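Long-range contact in putative glyoxalase superfamily protein (Ralstonia eutropha, PDB 3IUZ), which probably acts as an iron(II)-dependent dioxygenase of the 2-oxoadipate dioxygenase/decarboxylase family, related to the glyoxalase superfamily: residues N166-L179 with E195-G209. Sequence-based numbering, arbitrary orientation. Where two conformers were deposited one is given.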
ATOM      1  N   ASN A 166     -17.228  -7.090 -11.750  1.00 18.56           N
ATOM      2  CA  ASN A 166     -16.836  -8.502 -11.786  0.50 18.80           C
ATOM      3  C   ASN A 166     -15.764  -8.832 -10.748  1.00 18.23           C
ATOM      4  O   ASN A 166     -15.204  -9.925 -10.766  1.00 18.62           O
ATOM      5  CB  ASN A 166     -16.339  -8.884 -13.210  0.50 18.86           C
ATOM      6  CG  ASN A 166     -15.092  -8.058 -13.663  0.50 19.82           C
ATOM      7  OD1 ASN A 166     -14.178  -7.762 -12.861  0.50 17.94           O
ATOM      8  ND2 ASN A 166     -15.056  -7.706 -14.950  0.50 17.98           N
ATOM      9  N   SER A 167     -15.454  -7.899  -9.855  1.00 17.14           N
ATOM     10  CA  SER A 167     -14.350  -8.107  -8.935  1.00 16.12           C
ATOM     11  C   SER A 167     -14.477  -9.378  -8.121  1.00 16.50           C
ATOM     12  O   SER A 167     -15.598  -9.761  -7.668  1.00 16.24           O
ATOM     13  CB  SER A 167     -14.197  -6.961  -7.957  1.00 17.73           C
ATOM     14  OG  SER A 167     -13.974  -5.743  -8.605  1.00 14.37           O
ATOM     15  N   ALA A 168     -13.336 -10.011  -7.903  1.00 15.75           N
ATOM     16  CA  ALA A 168     -13.258 -11.151  -6.975  1.00 16.90           C
ATOM     17  C   ALA A 168     -13.099 -10.615  -5.556  1.00 15.98           C
ATOM     18  O   ALA A 168     -12.692  -9.455  -5.368  1.00 16.21           O
ATOM     19  CB  ALA A 168     -12.092 -12.074  -7.306  1.00 15.85           C
ATOM     20  N   ASP A 169     -13.466 -11.451  -4.573  1.00 15.81           N
ATOM     21  CA  ASP A 169     -13.068 -11.215  -3.182  1.00 16.05           C
ATOM     22  C   ASP A 169     -11.845 -12.046  -2.855  1.00 15.75           C
ATOM     23  O   ASP A 169     -11.906 -13.296  -2.747  1.00 14.56           O
ATOM     24  CB  ASP A 169     -14.214 -11.504  -2.206  1.00 16.35           C
ATOM     25  CG  ASP A 169     -13.859 -11.125  -0.752  1.00 16.89           C
ATOM     26  OD1 ASP A 169     -12.669 -10.845  -0.482  1.00 15.63           O
ATOM     27  OD2 ASP A 169     -14.785 -11.082   0.107  1.00 18.06           O
ATOM     28  N   PRO A 170     -10.684 -11.385  -2.714  1.00 15.41           N
ATOM     29  CA  PRO A 170      -9.460 -12.133  -2.425  1.00 15.49           C
ATOM     30  C   PRO A 170      -9.291 -12.649  -0.997  1.00 14.79           C
ATOM     31  O   PRO A 170      -8.401 -13.458  -0.738  1.00 14.10           O
ATOM     32  CB  PRO A 170      -8.379 -11.079  -2.698  1.00 15.16           C
ATOM     33  CG  PRO A 170      -9.042  -9.837  -2.159  1.00 15.15           C
ATOM     34  CD  PRO A 170     -10.440  -9.931  -2.649  1.00 16.73           C
ATOM     35  N   LEU A 171     -10.131 -12.209  -0.075  1.00 14.69           N
ATOM     36  CA  LEU A 171      -9.967 -12.581   1.345  1.00 14.34           C
ATOM     37  C   LEU A 171     -10.641 -13.931   1.629  1.00 13.99           C
ATOM     38  O   LEU A 171     -11.816 -13.992   1.921  1.00 13.37           O
ATOM     39  CB  LEU A 171     -10.571 -11.479   2.217  1.00 14.51           C
ATOM     40  CG  LEU A 171     -10.187 -11.599   3.711  1.00 14.53           C
ATOM     41  CD1 LEU A 171      -8.726 -11.370   3.935  1.00 11.35           C
ATOM     42  CD2 LEU A 171     -11.017 -10.610   4.560  1.00 12.55           C
ATOM     43  N   THR A 172      -9.861 -14.989   1.594  1.00 13.56           N
ATOM     44  CA  THR A 172     -10.370 -16.332   1.585  1.00 14.29           C
ATOM     45  C   THR A 172     -10.892 -16.731   3.002  1.00 15.11           C
ATOM     46  O   THR A 172     -10.583 -16.059   3.993  1.00 15.16           O
ATOM     47  CB  THR A 172      -9.282 -17.315   1.179  1.00 13.76           C
ATOM     48  OG1 THR A 172      -8.338 -17.469   2.243  1.00 12.61           O
ATOM     49  CG2 THR A 172      -8.590 -16.923  -0.160  1.00 13.24           C
ATOM     50  N   PRO A 173     -11.612 -17.857   3.091  1.00 15.77           N
ATOM     51  CA  PRO A 173     -12.094 -18.291   4.401  1.00 16.67           C
ATOM     52  C   PRO A 173     -10.985 -18.629   5.375  1.00 15.49           C
ATOM     53  O   PRO A 173     -11.119 -18.394   6.565  1.00 14.64           O
ATOM     54  CB  PRO A 173     -12.911 -19.536   4.099  1.00 16.79           C
ATOM     55  CG  PRO A 173     -13.157 -19.552   2.606  1.00 16.72           C
ATOM     56  CD  PRO A 173     -12.286 -18.551   1.974  1.00 16.21           C
ATOM     57  N   ARG A 174      -9.916 -19.220   4.865  1.00 15.45           N
ATOM     58  CA  ARG A 174      -8.773 -19.532   5.687  1.00 14.91           C
ATOM     59  C   ARG A 174      -8.123 -18.226   6.167  1.00 13.70           C
ATOM     60  O   ARG A 174      -7.662 -18.153   7.316  1.00 13.75           O
ATOM     61  CB  ARG A 174      -7.792 -20.373   4.887  1.00 14.87           C
ATOM     62  CG  ARG A 174      -6.547 -20.716   5.658  1.00 16.57           C
ATOM     63  CD  ARG A 174      -6.803 -21.741   6.768  1.00 18.06           C
ATOM     64  NE  ARG A 174      -5.545 -22.057   7.433  1.00 14.81           N
ATOM     65  CZ  ARG A 174      -5.437 -22.596   8.640  1.00 18.01           C
ATOM     66  NH1 ARG A 174      -6.514 -22.947   9.367  1.00 17.22           N
ATOM     67  NH2 ARG A 174      -4.249 -22.762   9.136  1.00 15.83           N
ATOM     68  N   ALA A 175      -8.061 -17.217   5.289  1.00 13.73           N
ATOM     69  CA  ALA A 175      -7.477 -15.923   5.653  1.00 13.15           C
ATOM     70  C   ALA A 175      -8.287 -15.347   6.832  1.00 13.12           C
ATOM     71  O   ALA A 175      -7.733 -14.846   7.817  1.00 12.34           O
ATOM     72  CB  ALA A 175      -7.478 -14.917   4.456  1.00 14.26           C
ATOM     73  N   GLN A 176      -9.598 -15.401   6.703  1.00 12.76           N
ATOM     74  CA  GLN A 176     -10.476 -14.853   7.752  1.00 12.02           C
ATOM     75  C   GLN A 176     -10.402 -15.639   9.026  1.00 11.64           C
ATOM     76  O   GLN A 176     -10.474 -15.061  10.095  1.00 11.80           O
ATOM     77  CB  GLN A 176     -11.901 -14.762   7.257  1.00 11.26           C
ATOM     78  CG  GLN A 176     -12.068 -13.758   6.116  1.00 12.24           C
ATOM     79  CD  GLN A 176     -13.505 -13.583   5.655  1.00 16.51           C
ATOM     80  OE1 GLN A 176     -14.415 -13.248   6.458  1.00 13.45           O
ATOM     81  NE2 GLN A 176     -13.714 -13.725   4.331  1.00 13.25           N
ATOM     82  N   THR A 177     -10.266 -16.970   8.918  1.00 12.66           N
ATOM     83  CA  THR A 177     -10.062 -17.812  10.081  1.00 13.25           C
ATOM     84  C   THR A 177      -8.858 -17.359  10.908  1.00 14.20           C
ATOM     85  O   THR A 177      -8.943 -17.162  12.159  1.00 15.25           O
ATOM     86  CB  THR A 177      -9.839 -19.280   9.647  1.00 13.64           C
ATOM     87  OG1 THR A 177     -11.013 -19.747   8.956  1.00 14.92           O
ATOM     88  CG2 THR A 177      -9.531 -20.180  10.869  1.00 13.41           C
ATOM     89  N   LEU A 178      -7.735 -17.126  10.229  1.00 12.90           N
ATOM     90  CA  LEU A 178      -6.472 -16.820  10.932  1.00 13.14           C
ATOM     91  C   LEU A 178      -6.473 -15.377  11.481  1.00 12.69           C
ATOM     92  O   LEU A 178      -5.972 -15.121  12.582  1.00 13.11           O
ATOM     93  CB  LEU A 178      -5.256 -17.066   9.995  1.00 12.94           C
ATOM     94  CG  LEU A 178      -5.016 -18.557   9.639  1.00 14.98           C
ATOM     95  CD1 LEU A 178      -3.856 -18.757   8.601  1.00 10.83           C
ATOM     96  CD2 LEU A 178      -4.735 -19.355  10.943  1.00 13.47           C
ATOM     97  N   LEU A 179      -7.046 -14.471  10.695  1.00 12.54           N
ATOM     98  CA  LEU A 179      -7.222 -13.082  11.085  0.50 12.70           C
ATOM     99  C   LEU A 179      -7.984 -12.927  12.418  1.00 13.31           C
ATOM    100  O   LEU A 179      -7.569 -12.208  13.314  1.00 12.49           O
ATOM    101  CB  LEU A 179      -7.994 -12.389   9.969  0.50 12.98           C
ATOM    102  CG  LEU A 179      -7.755 -10.918   9.752  0.50 13.27           C
ATOM    103  CD1 LEU A 179      -6.261 -10.638   9.876  0.50  9.95           C
ATOM    104  CD2 LEU A 179      -8.378 -10.540   8.357  0.50 13.53           C
ATOM    105  N   GLU A 195       1.528 -18.125   7.190  1.00 14.96           N
ATOM    106  CA  GLU A 195       0.459 -18.524   6.271  1.00 15.32           C
ATOM    107  C   GLU A 195      -0.497 -17.368   6.060  1.00 14.13           C
ATOM    108  O   GLU A 195      -0.840 -17.042   4.909  1.00 14.48           O
ATOM    109  CB  GLU A 195      -0.293 -19.745   6.796  1.00 15.45           C
ATOM    110  CG  GLU A 195      -1.448 -20.178   5.907  1.00 17.20           C
ATOM    111  CD  GLU A 195      -2.223 -21.355   6.486  1.00 16.36           C
ATOM    112  OE1 GLU A 195      -1.873 -21.890   7.590  1.00 14.28           O
ATOM    113  OE2 GLU A 195      -3.188 -21.751   5.823  1.00 14.30           O
ATOM    114  N   LEU A 196      -0.899 -16.701   7.144  1.00 13.91           N
ATOM    115  CA  LEU A 196      -1.806 -15.520   7.008  1.00 13.92           C
ATOM    116  C   LEU A 196      -1.237 -14.446   6.103  1.00 14.55           C
ATOM    117  O   LEU A 196      -1.932 -13.899   5.217  1.00 12.76           O
ATOM    118  CB  LEU A 196      -2.137 -14.925   8.387  1.00 14.17           C
ATOM    119  CG  LEU A 196      -2.973 -13.674   8.404  1.00 15.82           C
ATOM    120  CD1 LEU A 196      -4.304 -13.908   7.701  1.00 12.95           C
ATOM    121  CD2 LEU A 196      -3.166 -13.140   9.890  1.00 14.74           C
ATOM    122  N   ILE A 197       0.040 -14.124   6.302  1.00 15.01           N
ATOM    123  CA  ILE A 197       0.672 -13.095   5.462  1.00 15.47           C
ATOM    124  C   ILE A 197       0.566 -13.493   3.980  1.00 15.00           C
ATOM    125  O   ILE A 197       0.203 -12.681   3.126  1.00 15.86           O
ATOM    126  CB  ILE A 197       2.132 -12.845   5.880  1.00 14.65           C
ATOM    127  CG1 ILE A 197       2.171 -12.174   7.234  1.00 15.99           C
ATOM    128  CG2 ILE A 197       2.909 -12.056   4.793  1.00 13.68           C
ATOM    129  CD1 ILE A 197       3.589 -12.286   7.926  1.00 12.53           C
ATOM    130  N   GLY A 198       0.869 -14.741   3.686  1.00 15.22           N
ATOM    131  CA  GLY A 198       0.788 -15.251   2.310  1.00 15.77           C
ATOM    132  C   GLY A 198      -0.601 -15.078   1.699  1.00 16.32           C
ATOM    133  O   GLY A 198      -0.735 -14.861   0.506  1.00 14.10           O
ATOM    134  N   LEU A 199      -1.630 -15.189   2.536  1.00 16.38           N
ATOM    135  CA  LEU A 199      -3.009 -15.140   2.072  1.00 16.07           C
ATOM    136  C   LEU A 199      -3.457 -13.724   1.970  1.00 15.79           C
ATOM    137  O   LEU A 199      -4.351 -13.427   1.169  1.00 14.71           O
ATOM    138  CB  LEU A 199      -3.948 -15.880   3.015  1.00 16.43           C
ATOM    139  CG  LEU A 199      -3.785 -17.408   3.051  1.00 17.61           C
ATOM    140  CD1 LEU A 199      -4.588 -17.985   4.263  1.00 19.03           C
ATOM    141  CD2 LEU A 199      -4.246 -17.977   1.701  1.00 19.50           C
ATOM    142  N   LEU A 200      -2.845 -12.839   2.745  1.00 12.69           N
ATOM    143  CA  LEU A 200      -3.251 -11.439   2.692  1.00 14.18           C
ATOM    144  C   LEU A 200      -2.602 -10.683   1.546  1.00 15.11           C
ATOM    145  O   LEU A 200      -3.204  -9.736   1.017  1.00 15.93           O
ATOM    146  CB  LEU A 200      -2.947 -10.707   4.002  1.00 12.42           C
ATOM    147  CG  LEU A 200      -3.753 -11.184   5.222  1.00 12.35           C
ATOM    148  CD1 LEU A 200      -3.354 -10.360   6.471  1.00 12.74           C
ATOM    149  CD2 LEU A 200      -5.299 -11.076   4.968  1.00 13.32           C
ATOM    150  N   VAL A 201      -1.380 -11.060   1.187  1.00 14.25           N
ATOM    151  CA  VAL A 201      -0.652 -10.303   0.176  1.00 15.08           C
ATOM    152  C   VAL A 201      -1.443 -10.168  -1.153  1.00 14.61           C
ATOM    153  O   VAL A 201      -1.492  -9.048  -1.720  1.00 14.78           O
ATOM    154  CB  VAL A 201       0.775 -10.838  -0.010  1.00 16.17           C
ATOM    155  CG1 VAL A 201       1.382 -10.363  -1.363  1.00 16.32           C
ATOM    156  CG2 VAL A 201       1.656 -10.448   1.220  1.00 14.26           C
ATOM    157  N   PRO A 202      -2.111 -11.232  -1.614  1.00 14.98           N
ATOM    158  CA  PRO A 202      -2.893 -11.109  -2.854  1.00 16.30           C
ATOM    159  C   PRO A 202      -4.126 -10.211  -2.791  1.00 15.55           C
ATOM    160  O   PRO A 202      -4.714  -9.939  -3.844  1.00 15.26           O
ATOM    161  CB  PRO A 202      -3.263 -12.578  -3.182  1.00 17.00           C
ATOM    162  CG  PRO A 202      -2.164 -13.372  -2.554  1.00 18.16           C
ATOM    163  CD  PRO A 202      -1.997 -12.642  -1.217  1.00 15.57           C
ATOM    164  N   CYS A 203      -4.511  -9.706  -1.602  1.00 15.23           N
ATOM    165  CA  CYS A 203      -5.593  -8.729  -1.515  1.00 15.30           C
ATOM    166  C   CYS A 203      -5.159  -7.358  -2.020  1.00 16.03           C
ATOM    167  O   CYS A 203      -5.995  -6.523  -2.431  1.00 16.39           O
ATOM    168  CB  CYS A 203      -6.076  -8.577  -0.053  1.00 16.55           C
ATOM    169  SG  CYS A 203      -6.703 -10.115   0.696  1.00 16.87           S
ATOM    170  N   PHE A 204      -3.847  -7.093  -1.950  1.00 16.61           N
ATOM    171  CA  PHE A 204      -3.270  -5.821  -2.371  1.00 17.49           C
ATOM    172  C   PHE A 204      -2.874  -5.888  -3.833  1.00 17.86           C
ATOM    173  O   PHE A 204      -1.683  -5.704  -4.208  1.00 18.30           O
ATOM    174  CB  PHE A 204      -2.098  -5.437  -1.456  1.00 16.73           C
ATOM    175  CG  PHE A 204      -2.490  -5.342  -0.022  1.00 16.61           C
ATOM    176  CD1 PHE A 204      -2.530  -6.480   0.770  1.00 17.98           C
ATOM    177  CD2 PHE A 204      -2.866  -4.129   0.533  1.00 18.51           C
ATOM    178  CE1 PHE A 204      -2.927  -6.425   2.069  1.00 16.10           C
ATOM    179  CE2 PHE A 204      -3.243  -4.061   1.863  1.00 19.00           C
ATOM    180  CZ  PHE A 204      -3.272  -5.180   2.624  1.00 15.01           C
ATOM    181  N   GLU A 205      -3.916  -6.071  -4.641  1.00 18.35           N
ATOM    182  CA  GLU A 205      -3.784  -6.293  -6.078  0.50 18.76           C
ATOM    183  C   GLU A 205      -5.113  -5.951  -6.787  1.00 18.57           C
ATOM    184  O   GLU A 205      -6.109  -5.611  -6.150  1.00 18.70           O
ATOM    185  CB  GLU A 205      -3.421  -7.754  -6.344  0.50 18.51           C
ATOM    186  CG  GLU A 205      -2.098  -8.234  -5.767  0.50 19.69           C
ATOM    187  CD  GLU A 205      -0.883  -7.465  -6.266  0.50 22.00           C
ATOM    188  OE1 GLU A 205      -0.971  -6.726  -7.277  0.50 20.55           O
ATOM    189  OE2 GLU A 205       0.188  -7.631  -5.636  0.50 22.82           O
ATOM    190  N   ARG A 206      -5.117  -6.044  -8.109  1.00 17.94           N
ATOM    191  CA  ARG A 206      -6.312  -5.789  -8.921  0.50 17.02           C
ATOM    192  C   ARG A 206      -7.218  -7.010  -8.822  1.00 16.94           C
ATOM    193  O   ARG A 206      -6.822  -8.073  -9.212  1.00 16.09           O
ATOM    194  CB  ARG A 206      -5.912  -5.545 -10.382  0.50 16.96           C
ATOM    195  CG  ARG A 206      -6.984  -4.924 -11.297  0.50 17.34           C
ATOM    196  CD  ARG A 206      -6.697  -5.191 -12.783  0.50 15.80           C
ATOM    197  NE  ARG A 206      -7.000  -6.574 -13.113  0.50 16.74           N
ATOM    198  CZ  ARG A 206      -6.512  -7.243 -14.154  0.50 17.71           C
ATOM    199  NH1 ARG A 206      -5.712  -6.636 -15.025  0.50 18.29           N
ATOM    200  NH2 ARG A 206      -6.837  -8.526 -14.325  0.50 17.25           N
ATOM    201  N   GLN A 207      -8.438  -6.827  -8.325  1.00 16.01           N
ATOM    202  CA  GLN A 207      -9.412  -7.913  -8.154  1.00 14.83           C
ATOM    203  C   GLN A 207     -10.409  -8.063  -9.299  1.00 16.01           C
ATOM    204  O   GLN A 207     -11.093  -9.089  -9.397  1.00 14.52           O
ATOM    205  CB  GLN A 207     -10.176  -7.657  -6.879  1.00 14.71           C
ATOM    206  CG  GLN A 207      -9.248  -7.559  -5.649  1.00 15.39           C
ATOM    207  CD  GLN A 207      -8.327  -8.716  -5.519  1.00 16.97           C
ATOM    208  OE1 GLN A 207      -8.702  -9.841  -5.825  1.00 16.65           O
ATOM    209  NE2 GLN A 207      -7.137  -8.480  -5.007  1.00 18.28           N
ATOM    210  N   HIS A 208     -10.493  -7.049 -10.160  1.00 15.95           N
ATOM    211  CA  HIS A 208     -11.304  -7.123 -11.369  1.00 16.52           C
ATOM    212  C   HIS A 208     -10.495  -7.628 -12.567  1.00 17.29           C
ATOM    213  O   HIS A 208      -9.260  -7.633 -12.542  1.00 18.17           O
ATOM    214  CB  HIS A 208     -12.006  -5.774 -11.658  1.00 16.31           C
ATOM    215  CG  HIS A 208     -11.080  -4.607 -11.803  1.00 15.75           C
ATOM    216  ND1 HIS A 208     -10.848  -3.696 -10.783  1.00 16.77           N
ATOM    217  CD2 HIS A 208     -10.318  -4.204 -12.854  1.00 14.15           C
ATOM    218  CE1 HIS A 208      -9.979  -2.786 -11.211  1.00 15.16           C
ATOM    219  NE2 HIS A 208      -9.658  -3.063 -12.467  1.00 14.18           N
ATOM    220  N   GLY A 209     -11.193  -8.060 -13.628  1.00 17.03           N
ATOM    221  CA  GLY A 209     -10.540  -8.555 -14.829  1.00 17.35           C
ATOM    222  C   GLY A 209     -10.029  -7.420 -15.693  1.00 18.30           C
ATOM    223  O   GLY A 209     -10.252  -6.261 -15.388  1.00 17.94           O
TER
HETATM  224  O   HOH W   1     -12.859  -5.346 -15.320  1.00 21.98           O
HETATM  225  O   HOH W   2     -11.838  -4.000  -8.210  1.00 16.70           O
HETATM  226  O   HOH W   3      -7.017 -14.053   1.403  1.00 29.70           O
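The ring of P170 lies over the carboxamide of Q207, its CG 3.6 Å from Q207 CD, while the same CG also meets C203 SG. A bend at the second torsion of Q207 carries NE2 back toward the 3-10 segment 201-203, where it donates to P202 O in that carbonyl's plane, on a lone pair; this bond holds the amide under the proline. Beside it the backbones join directly: A168 N gives Q207 O a nearly straight bond of 2.8 Å, approaching from above the carbonyl plane. Farther along, in the conformer given, N166 OD1 accepts from G209 N at 3.1 Å, and a water links N166 ND2 to G209 O. A second water joins S167 OG, which also bonds T164 O, to H208 ND1; H208 NE2 reaches A230 O.

Toward the other end, the axes of the helical pieces 173-179 and 195-200 approach to 9.3 Å, their directions 133° apart. A175 CB sits 3.9 Å from L199 CB, and L171 lies alongside L200, with helix 101-110 touching L171 and C203. R174 grips E195 side-on, NE to OE2 at 2.9 Å and NH2 to OE1 at 3.0 Å, with both oxygens near the guanidinium plane but the carboxylate turned 37° from it. A bend at chi2 (72°) swings the guanidinium across the acid. A third water accepts from T172 N and donates to P170 O and L199 O, bridging the segments just before the helix that T172 caps. Apolar packing thus joins the helices, while direct and water-mediated bonds satisfy many of the polar groups where the loops meet.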